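Local atomic coordinates of putative glycoside hydrolase (Bacteroides thetaiotaomicron VPI-5482, PDB entry 3HBZ), a protein that binds calcium and sodium ions and may play a role in carbohydrate metabolism, possibly as a glycoside hydrolase. Residues Ala10-Cys15 and Phe50-Gly55; Gly55-Pro60 and Thr75-Asp80. All coordinates share one frame; numbering follows the deposited sequence.

Contact 1 of 2, residues Ala10-Cys15 and Phe50-Gly55. With NA (sodium ion), chain E.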
loop_
_atom_site.group_PDB
_atom_site.type_symbol
_atom_site.label_atom_id
_atom_site.label_comp_id
_atom_site.label_asym_id
_atom_site.label_seq_id
_atom_site.Cartn_x
_atom_site.Cartn_y
_atom_site.Cartn_z
ATOM N N ALA A 10 18.294 -14.158 7.545
ATOM C CA ALA A 10 17.200 -15.034 7.603
ATOM C C ALA A 10 15.860 -14.329 7.955
ATOM O O ALA A 10 15.766 -13.358 8.726
ATOM C CB ALA A 10 17.503 -16.148 8.530
ATOM N N ASP A 11 14.829 -14.821 7.301
ATOM C CA ASP A 11 13.560 -14.161 7.252
ATOM C C ASP A 11 12.500 -14.920 8.018
ATOM O O ASP A 11 12.548 -16.143 8.153
ATOM C CB ASP A 11 13.118 -14.043 5.804
ATOM C CG ASP A 11 14.114 -13.260 4.961
ATOM O OD1 ASP A 11 14.667 -12.239 5.414
ATOM O OD2 ASP A 11 14.380 -13.684 3.857
ATOM N N ILE A 12 11.504 -14.168 8.458
ATOM C CA ILE A 12 10.195 -14.715 8.744
ATOM C C ILE A 12 9.493 -14.837 7.420
ATOM O O ILE A 12 9.325 -13.845 6.742
ATOM C CB ILE A 12 9.387 -13.783 9.645
ATOM C CG1 ILE A 12 10.040 -13.718 11.050
ATOM C CG2 ILE A 12 7.958 -14.279 9.769
ATOM C CD1 ILE A 12 9.358 -12.707 12.020
ATOM N N LEU A 13 9.060 -16.041 7.078
ATOM C CA LEU A 13 8.426 -16.305 5.779
ATOM C C LEU A 13 6.929 -16.350 5.866
ATOM O O LEU A 13 6.273 -16.222 4.867
ATOM C CB LEU A 13 8.952 -17.611 5.179
ATOM C CG LEU A 13 10.449 -17.636 4.893
ATOM C CD1 LEU A 13 10.835 -19.071 4.505
ATOM C CD2 LEU A 13 10.779 -16.600 3.772
ATOM N N SER A 14 6.370 -16.556 7.055
ATOM C CA SER A 14 4.906 -16.511 7.241
ATOM C C SER A 14 4.570 -16.284 8.680
ATOM O O SER A 14 5.406 -16.491 9.552
ATOM C CB SER A 14 4.211 -17.819 6.756
ATOM O OG SER A 14 4.450 -18.930 7.642
ATOM N N CYS A 15 3.321 -15.900 8.913
ATOM C CA CYS A 15 2.814 -15.619 10.267
ATOM C C CYS A 15 1.396 -16.057 10.343
ATOM O O CYS A 15 0.636 -15.774 9.426
ATOM C CB CYS A 15 2.838 -14.119 10.522
ATOM S SG CYS A 15 2.347 -13.633 12.148
ATOM N N PHE A 50 5.406 -18.638 13.400
ATOM C CA PHE A 50 6.099 -18.231 12.191
ATOM C C PHE A 50 6.664 -19.459 11.466
ATOM O O PHE A 50 6.906 -20.522 12.075
ATOM C CB PHE A 50 7.246 -17.256 12.508
ATOM C CG PHE A 50 6.845 -16.120 13.401
ATOM C CD1 PHE A 50 6.133 -15.038 12.892
ATOM C CD2 PHE A 50 7.079 -16.173 14.773
ATOM C CE1 PHE A 50 5.713 -13.993 13.727
ATOM C CE2 PHE A 50 6.688 -15.118 15.606
ATOM C CZ PHE A 50 6.014 -14.021 15.078
ATOM N N THR A 51 6.870 -19.309 10.165
ATOM C CA THR A 51 7.818 -20.139 9.477
ATOM C C THR A 51 9.040 -19.269 9.211
ATOM O O THR A 51 8.924 -18.033 9.108
ATOM C CB THR A 51 7.258 -20.758 8.194
ATOM O OG1 THR A 51 6.870 -19.706 7.299
ATOM C CG2 THR A 51 6.055 -21.707 8.504
ATOM N N LEU A 52 10.207 -19.921 9.131
ATOM C CA LEU A 52 11.489 -19.249 8.993
ATOM C C LEU A 52 12.303 -19.856 7.894
ATOM O O LEU A 52 12.072 -20.990 7.448
ATOM C CB LEU A 52 12.323 -19.365 10.283
ATOM C CG LEU A 52 11.761 -18.869 11.620
ATOM C CD1 LEU A 52 12.717 -19.325 12.780
ATOM C CD2 LEU A 52 11.485 -17.332 11.599
ATOM N N THR A 53 13.288 -19.092 7.469
ATOM C CA THR A 53 14.395 -19.612 6.650
ATOM C C THR A 53 14.981 -20.864 7.295
ATOM O O THR A 53 15.313 -20.854 8.498
ATOM C CB THR A 53 15.523 -18.558 6.599
ATOM O OG1 THR A 53 14.973 -17.327 6.107
ATOM C CG2 THR A 53 16.759 -19.061 5.725
ATOM N N PRO A 54 15.180 -21.934 6.497
ATOM C CA PRO A 54 15.726 -23.148 7.080
ATOM C C PRO A 54 17.009 -22.914 7.902
ATOM O O PRO A 54 17.913 -22.196 7.479
ATOM C CB PRO A 54 15.951 -24.060 5.874
ATOM C CG PRO A 54 14.852 -23.672 4.918
ATOM C CD PRO A 54 14.814 -22.117 5.085
ATOM N N GLY A 55 17.031 -23.489 9.099
ATOM C CA GLY A 55 18.153 -23.375 10.003
ATOM C C GLY A 55 18.170 -22.143 10.881
ATOM O O GLY A 55 19.022 -22.054 11.755
HETATM NA NA NA E . 16.535 -12.036 3.721
HETATM O O HOH W 1 16.471 -9.468 4.486
HETATM O O HOH W 2 14.887 -11.550 2.511
#

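Contact 2 of 2, residues Gly55-Pro60 and Thr75-Asp80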
loop_
_atom_site.group_PDB
_atom_site.type_symbol
_atom_site.label_atom_id
_atom_site.label_comp_id
_atom_site.label_asym_id
_atom_site.label_seq_id
_atom_site.Cartn_x
_atom_site.Cartn_y
_atom_site.Cartn_z
ATOM N N GLY A 55 17.031 -23.489 9.099
ATOM C CA GLY A 55 18.153 -23.375 10.003
ATOM C C GLY A 55 18.170 -22.143 10.881
ATOM O O GLY A 55 19.022 -22.054 11.755
ATOM N N ALA A 56 17.293 -21.172 10.637
ATOM C CA ALA A 56 17.230 -19.970 11.482
ATOM C C ALA A 56 16.544 -20.256 12.812
ATOM O O ALA A 56 15.808 -21.227 12.960
ATOM C CB ALA A 56 16.473 -18.840 10.766
ATOM N N THR A 57 16.771 -19.374 13.783
ATOM C CA THR A 57 16.011 -19.377 15.001
ATOM C C THR A 57 15.446 -18.001 15.271
ATOM O O THR A 57 15.955 -16.982 14.764
ATOM C CB THR A 57 16.880 -19.778 16.224
ATOM O OG1 THR A 57 17.979 -18.869 16.333
ATOM C CG2 THR A 57 17.365 -21.243 16.122
ATOM N N ILE A 58 14.409 -17.958 16.105
ATOM C CA ILE A 58 13.763 -16.697 16.424
ATOM C C ILE A 58 13.658 -16.545 17.951
ATOM O O ILE A 58 13.410 -17.504 18.672
ATOM C CB ILE A 58 12.399 -16.570 15.735
ATOM C CG1 ILE A 58 11.817 -15.154 15.903
ATOM C CG2 ILE A 58 11.424 -17.605 16.291
ATOM C CD1 ILE A 58 10.566 -14.862 15.046
ATOM N N ASP A 59 13.847 -15.330 18.422
ATOM C CA ASP A 59 13.881 -15.012 19.853
ATOM C C ASP A 59 12.982 -13.806 20.023
ATOM O O ASP A 59 13.218 -12.783 19.408
ATOM C CB ASP A 59 15.294 -14.661 20.284
ATOM C CG ASP A 59 15.404 -14.300 21.767
ATOM O OD1 ASP A 59 14.704 -14.894 22.583
ATOM O OD2 ASP A 59 16.212 -13.420 22.111
ATOM N N PRO A 60 11.922 -13.931 20.843
ATOM C CA PRO A 60 11.540 -15.134 21.540
ATOM C C PRO A 60 10.983 -16.168 20.567
ATOM O O PRO A 60 10.752 -15.840 19.412
ATOM C CB PRO A 60 10.461 -14.650 22.528
ATOM C CG PRO A 60 9.891 -13.494 21.889
ATOM C CD PRO A 60 10.992 -12.827 21.106
ATOM N N THR A 75 13.822 -11.176 17.101
ATOM C CA THR A 75 15.071 -11.283 16.346
ATOM C C THR A 75 15.242 -12.692 15.767
ATOM O O THR A 75 15.180 -13.671 16.486
ATOM C CB THR A 75 16.268 -10.921 17.286
ATOM O OG1 THR A 75 16.117 -9.567 17.662
ATOM C CG2 THR A 75 17.618 -11.079 16.621
ATOM N N VAL A 76 15.493 -12.746 14.469
ATOM C CA VAL A 76 15.782 -13.964 13.747
ATOM C C VAL A 76 17.296 -13.992 13.531
ATOM O O VAL A 76 17.901 -13.013 13.079
ATOM C CB VAL A 76 15.061 -13.988 12.417
ATOM C CG1 VAL A 76 15.374 -15.246 11.646
ATOM C CG2 VAL A 76 13.524 -13.834 12.621
ATOM N N THR A 77 17.903 -15.111 13.916
ATOM C CA THR A 77 19.307 -15.362 13.711
ATOM C C THR A 77 19.442 -16.483 12.715
ATOM O O THR A 77 18.789 -17.528 12.879
ATOM C CB THR A 77 19.972 -15.789 15.024
ATOM O OG1 THR A 77 19.738 -14.772 16.006
ATOM C CG2 THR A 77 21.494 -16.021 14.813
ATOM N N ALA A 78 20.276 -16.256 11.695
ATOM C CA ALA A 78 20.588 -17.299 10.726
ATOM C C ALA A 78 21.319 -18.436 11.376
ATOM O O ALA A 78 21.843 -18.313 12.504
ATOM C CB ALA A 78 21.399 -16.758 9.516
ATOM N N ALA A 79 21.323 -19.545 10.639
ATOM C CA ALA A 79 21.968 -20.789 11.023
ATOM C C ALA A 79 23.374 -20.540 11.411
ATOM O O ALA A 79 23.838 -21.143 12.355
ATOM C CB ALA A 79 21.941 -21.801 9.859
ATOM N N ASP A 80 24.067 -19.658 10.691
ATOM C CA ASP A 80 25.480 -19.390 10.985
ATOM C C ASP A 80 25.735 -18.640 12.295
ATOM O O ASP A 80 26.874 -18.520 12.683
ATOM C CB ASP A 80 26.171 -18.675 9.831
ATOM C CG ASP A 80 25.490 -17.363 9.414
ATOM O OD1 ASP A 80 24.990 -16.565 10.255
ATOM O OD2 ASP A 80 25.499 -17.113 8.198
HETATM O O HOH W 3 20.185 -19.433 14.852
#

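Contact 1 of 2, residues Ala10-Cys15 and Phe50-Gly55
Ile12 and Leu52, and further along Cys15 and Phe50, face each other as non-hydrogen-bonded pairs of a two-stranded antiparallel sheet, interrupted by a classic beta bulge in which Leu13 and Ser14 both face Thr51. The packed face carries Ile12, Cys15, Phe50 and Leu52. The branched Ile12 covers two neighbours: CD1 lies over one face of the Phe50 ring, toward the rim, CG2 is 3.7 Å from Phe50 CD1, and CG1 meets Leu52 CD2 at 3.9 Å. Cys15, SG anti to the backbone N (chi1 -176°), brings its sulfur obliquely to the ring, 3.7 Å from Phe50 CE1. Ile58 packs on Ile12, Phe50 and Leu52, and Tyr74 meets Phe50 edge-to-face. The side of Ser14 and Thr51 faces solvent; there Ser14 OG and Thr51 OG1 share a short hydrogen bond of 2.6 Å. The exposed Leu13 merely rests CD1 near Leu52 O. Asp11 binds a sodium ion through both carboxylate oxygens, with Asn7 as a further ligand, and OD1 also accepts a bond from Lys85. Beyond the Ile12-Leu52 pair, Thr53 N donates to Asp11 O, and Asp11 N donates to Thr53 OG1 at 2.8 Å, almost straight at 173°.

Contact 2 of 2, residues Gly55-Pro60 and Thr75-Asp80
Thr57 and Thr77 form a hydrogen-bonded antiparallel pair, each backbone N-H given to the carbonyl oxygen of the other, with Thr57 N to Thr77 O at 2.9 Å and Thr77 N to Thr57 O at 2.8 Å. Asp59 and Thr75 repeat the exchange two residues on. The threonine side chains of the first pair lie side by side and point the same way; beta-branched threonine suits an extended strand, and its hydroxyl can meet water on this more exposed face. Thr57 OG1 sits between the backbone N and the carbonyl carbon (chi1 58°), where it hydrogen-bonds a water at 2.7 Å; the same water donates to Thr77 O and so bridges hydroxyl and backbone.

Val76 carries the opposite, apolar face. Its CG1 lies 3.9 Å from Ala56 CB, and its CG2 is equally far from Ile58 CG1, so the two methyls reach different neighbours on the facing segment. An alanine in place of Val76 would probably open a gap beside Ala56 and Ile58, leaving the isoleucine side chain freer to move. The Ala56 methyl also meets the backbone, its CB 3.4 Å from Thr77 O. Where the pairing ends, Gly55 turns with positive phi, and a side chain there would crowd Ala79 CB; Gly55 O lies 3.3 Å from Ala79 CA, a CA-H...O contact.

In the next shell, Phe50, Leu52 and Tyr74 pack on Ile58, while Ala10 and Tyr87 touch Val76. Backbone hydrogen bonds join Val76 to Lys85, and the side chain of Thr77 touches Lys84, a calcium-binding residue. The strand 72-77 therefore lies between strands 57-59 and 84-92, and the contact is the antiparallel edge pairing of a mixed five-stranded beta-sheet.

In the fold
From the N terminus the chain passes the ion-binding residues Glu9 and Asp11 and enters strand 12-16. It then runs through strands 27-28 and 32-36 before strand 49-52 returns to pair with it, so contact 1 closes a loop of 34 residues between its segments. Contact 2 follows in series: Gly55 is the last residue of segment 50-55 and the first of 55-60, and strand 57-59 meets strand 72-77 after a shorter loop of 14 residues. Neither contact nests within or crosses the other. They lie in different sheets, one two-stranded and one mixed and five-stranded, which pack together where Ile12 touches Val76 and Phe50 touches Ile58.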